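ABC transporter, substrate-binding protein (Streptococcus pneumoniae, PDB 5G5Y) captures short- and long-chain fructooligosaccharides, with a preference for tetrasaccharides and larger, for import by its ABC transporter complex. Local coordinates at residues Met73-Ala76 with Val80-Pro83; Leu108-Ala111 with His115-Ser118. One frame throughout, in Å; residues are numbered along the deposited sequence.

Interaction 1 (Met73-Ala76 with Val80-Pro83)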
# COMPACT_ATOMS: atom_id res chain seq x y z
N MET A 73 -16.17 13.99 4.12
CA MET A 73 -17.48 14.44 3.62
C MET A 73 -18.42 14.89 4.74
O MET A 73 -19.07 15.92 4.61
CB MET A 73 -18.18 13.33 2.82
CG MET A 73 -17.63 13.11 1.41
SD MET A 73 -17.12 14.61 0.54
CE MET A 73 -17.32 13.90 -1.10
N ASN A 74 -18.50 14.10 5.80
CA ASN A 74 -19.30 14.49 6.95
C ASN A 74 -18.81 15.82 7.52
O ASN A 74 -19.60 16.73 7.75
CB ASN A 74 -19.29 13.42 8.02
CG ASN A 74 -20.31 12.34 7.77
OD1 ASN A 74 -21.35 12.57 7.12
ND2 ASN A 74 -20.02 11.14 8.27
N TRP A 75 -17.49 15.94 7.73
CA TRP A 75 -16.95 17.16 8.34
C TRP A 75 -17.14 18.39 7.46
O TRP A 75 -17.42 19.48 7.98
CB TRP A 75 -15.47 17.02 8.65
CG TRP A 75 -15.16 15.99 9.66
CD1 TRP A 75 -16.01 15.47 10.59
CD2 TRP A 75 -13.90 15.32 9.84
NE1 TRP A 75 -15.35 14.52 11.34
CE2 TRP A 75 -14.06 14.40 10.91
CE3 TRP A 75 -12.66 15.38 9.19
CZ2 TRP A 75 -13.02 13.58 11.36
CZ3 TRP A 75 -11.62 14.59 9.65
CH2 TRP A 75 -11.81 13.68 10.72
N ALA A 76 -17.00 18.20 6.16
CA ALA A 76 -17.26 19.28 5.18
C ALA A 76 -18.72 19.71 5.21
O ALA A 76 -19.02 20.90 5.33
CB ALA A 76 -16.87 18.83 3.78
N VAL A 80 -17.28 21.54 9.82
CA VAL A 80 -16.16 21.36 10.77
C VAL A 80 -14.81 21.72 10.11
O VAL A 80 -13.95 22.38 10.73
CB VAL A 80 -16.15 19.92 11.31
CG1 VAL A 80 -14.88 19.60 12.08
CG2 VAL A 80 -17.39 19.70 12.18
N ILE A 81 -14.67 21.34 8.85
CA ILE A 81 -13.45 21.65 8.09
C ILE A 81 -13.84 22.53 6.94
O ILE A 81 -14.98 22.52 6.53
CB ILE A 81 -12.70 20.38 7.60
CG1 ILE A 81 -13.51 19.53 6.61
CG2 ILE A 81 -12.28 19.56 8.82
CD1 ILE A 81 -12.77 18.32 6.05
N ILE A 82 -12.86 23.22 6.36
CA ILE A 82 -13.12 24.17 5.28
C ILE A 82 -12.47 23.73 3.96
O ILE A 82 -11.48 22.95 3.97
CB ILE A 82 -12.61 25.58 5.64
CG1 ILE A 82 -11.08 25.62 5.83
CG2 ILE A 82 -13.33 26.04 6.91
CD1 ILE A 82 -10.49 27.02 5.81
N PRO A 83 -13.02 24.23 2.83
CA PRO A 83 -12.32 24.04 1.57
C PRO A 83 -11.02 24.84 1.54
O PRO A 83 -10.96 25.96 2.05
CB PRO A 83 -13.32 24.56 0.51
CG PRO A 83 -14.61 24.78 1.22
CD PRO A 83 -14.27 24.98 2.67
O HOH W 1 -17.11 22.82 4.72

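Interaction 2 (Leu108-Ala111 with His115-Ser118). With ZN (zinc ion), chain K.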
# COMPACT_ATOMS: atom_id res chain seq x y z
N LEU A 108 -7.08 13.63 -7.59
CA LEU A 108 -7.30 12.76 -6.41
C LEU A 108 -7.67 13.56 -5.15
O LEU A 108 -8.33 13.03 -4.26
CB LEU A 108 -6.06 11.91 -6.15
CG LEU A 108 -5.61 10.90 -7.21
CD1 LEU A 108 -4.43 10.10 -6.69
CD2 LEU A 108 -6.71 9.96 -7.66
N MET A 109 -7.24 14.83 -5.10
CA MET A 109 -7.46 15.69 -3.96
C MET A 109 -8.85 16.33 -3.98
O MET A 109 -9.35 16.75 -2.94
CB MET A 109 -6.38 16.76 -3.89
CG MET A 109 -4.99 16.24 -3.57
SD MET A 109 -3.75 17.53 -3.83
CE MET A 109 -4.25 18.82 -2.72
N THR A 110 -9.49 16.35 -5.14
CA THR A 110 -10.70 17.17 -5.35
C THR A 110 -11.96 16.34 -5.16
O THR A 110 -12.11 15.31 -5.79
CB THR A 110 -10.67 17.76 -6.78
OG1 THR A 110 -9.52 18.60 -6.92
CG2 THR A 110 -11.86 18.62 -7.06
N ALA A 111 -12.86 16.80 -4.29
CA ALA A 111 -14.14 16.12 -4.04
C ALA A 111 -15.07 16.28 -5.24
O ALA A 111 -14.85 17.16 -6.07
CB ALA A 111 -14.76 16.65 -2.78
N HIS A 115 -14.48 21.01 -4.53
CA HIS A 115 -13.59 21.52 -3.47
C HIS A 115 -12.46 20.55 -3.09
O HIS A 115 -12.56 19.33 -3.29
CB HIS A 115 -14.41 21.84 -2.23
CG HIS A 115 -15.33 22.98 -2.43
ND1 HIS A 115 -14.86 24.24 -2.75
CD2 HIS A 115 -16.68 23.07 -2.41
CE1 HIS A 115 -15.88 25.06 -2.90
NE2 HIS A 115 -16.99 24.38 -2.71
N ILE A 116 -11.39 21.10 -2.52
CA ILE A 116 -10.35 20.28 -1.88
C ILE A 116 -10.51 20.51 -0.38
O ILE A 116 -10.62 21.67 0.06
CB ILE A 116 -8.94 20.69 -2.38
CG1 ILE A 116 -8.85 20.39 -3.88
CG2 ILE A 116 -7.84 19.96 -1.62
CD1 ILE A 116 -7.62 20.97 -4.54
N TYR A 117 -10.57 19.42 0.41
CA TYR A 117 -10.79 19.50 1.85
C TYR A 117 -9.62 19.09 2.72
O TYR A 117 -9.73 19.16 3.94
CB TYR A 117 -12.01 18.66 2.24
CG TYR A 117 -13.30 19.20 1.65
CD1 TYR A 117 -13.86 20.37 2.13
CD2 TYR A 117 -13.95 18.54 0.62
CE1 TYR A 117 -15.04 20.88 1.61
CE2 TYR A 117 -15.16 19.03 0.10
CZ TYR A 117 -15.70 20.20 0.61
OH TYR A 117 -16.88 20.74 0.08
N SER A 118 -8.52 18.63 2.13
CA SER A 118 -7.45 18.07 2.91
C SER A 118 -6.16 18.11 2.14
O SER A 118 -6.18 18.25 0.92
CB SER A 118 -7.77 16.62 3.37
OG SER A 118 -7.86 15.71 2.31
ZN ZN K . -19.29 24.71 -2.97
O HOH W 2 -9.58 16.55 -0.07
O HOH W 3 -19.95 22.89 -4.59
O HOH W 4 -18.79 26.32 -1.82
O HOH W 5 -18.87 25.11 -4.51

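Interaction 1 (Met73-Ala76 with Val80-Pro83)
Trp75 meets Val80 and Ile81 where the chain turns out of helix 69-77, and its carbonyl oxygen receives the backbone hydrogen bonds of the contact. Val80 N donates to Trp75 O over 2.8 Å; the bond is bent, 135° at the hydrogen, with the donor tilted 15° from the carbonyl plane. Ile81 N adds a weak bond to Trp75 O at 3.4 Å, straighter than the first.

Water supplies a further link. One molecule donates to both Ala76 O and Ile81 O, 2.8 Å from each, and so joins two carbonyl groups that could not bond to one another.

Apolar contacts lie beside these polar ones. Trp75 CB sits 4.0 Å from Val80 CB and 3.8 Å from Ile81 CG1. Ile81 CG1 is tucked between its own backbone N and carbonyl carbon (chi1 63°), a rotation that lays it alongside Trp75 CB and the backbone N of Ala76. Beyond CB the Trp75 indole, flanked obliquely by Ile81 CG2 and Val80 CG1, runs on to Arg49, Asn50 and Ile53 of helix 45-55, where Val80 also rests on Ile53. The backbone of Ile82 is hydrogen-bonded to Ile312 on strand 310-312, an outer strand of a mixed sheet.

The 6→1 hydrogen bond from Val80 N to Trp75 O, backed by an apolar contact between the same two residues, is consistent with the Schellman motif, which ends a helix and turns the chain; here it redirects the chain from helix 69-77 to the sheet edge.

Interaction 2 (Leu108-Ala111 with His115-Ser118)
Met109 and Ile116 touch through their methyl ends, Met109 CE resting 3.9 Å from Ile116 CG2. The methionine chain is extended as far as its sulfur and then bends (chi3 59°), which swings CE back over the isoleucine. Ile116 carries CG2 anti to its backbone N and CG1 anti to the carbonyl carbon, which brings Ile116 CG1 to 3.6 Å from Thr110 OG1. That hydroxyl is hydrogen-bonded to Lys106 O, one turn back in helix 104-109, and meets the isoleucine by van der Waals contact.

Ala111 points its CB at the edge of the Tyr117 ring, near the ring plane, with Tyr117 CE2 3.8 Å from Ala111 CB. The phenol oxygen reaches Asp113 OD2, while Asp113 OD1 takes the N-H of His115, an Asx turn within the tight loop that reverses the chain after helix 104-109. The loop is closed by Ala111 N, which donates to His115 O at 2.7 Å in a nearly straight bond (164° at the hydrogen).

Where the backbones diverge, a water donates to Met109 O and Ser118 OG and accepts from Tyr117 N, holding the two segments together; Ser118 OG is also bonded to Arg307 O. The imidazole of His115 turns outward instead: ND1 is bonded to Glu85 OE2, which fixes the ring, and His115 NE2 binds a zinc ion at 2.3 Å, with water molecules around the metal.

The two interactions follow in series along the chain, 73-76 with 80-83 closing before 108-111 with 115-118 opens, and their centres lie 11 Å apart on the same side of the chain's centre. Each is a local turn at the end of a helix, 69-77 in one case and 104-109 in the other, and helices 85-91 and 93-101 come between them in sequence. They touch directly: Tyr117 CE1 packs 3.5 Å from Ala76 CB, and Pro83 lies against both Tyr117 and His115. The two helix exits thus share one packed region; the side chains of Trp75 and Ser118 are about 11 and 7 Å from that of Lys309, a substrate-binding residue.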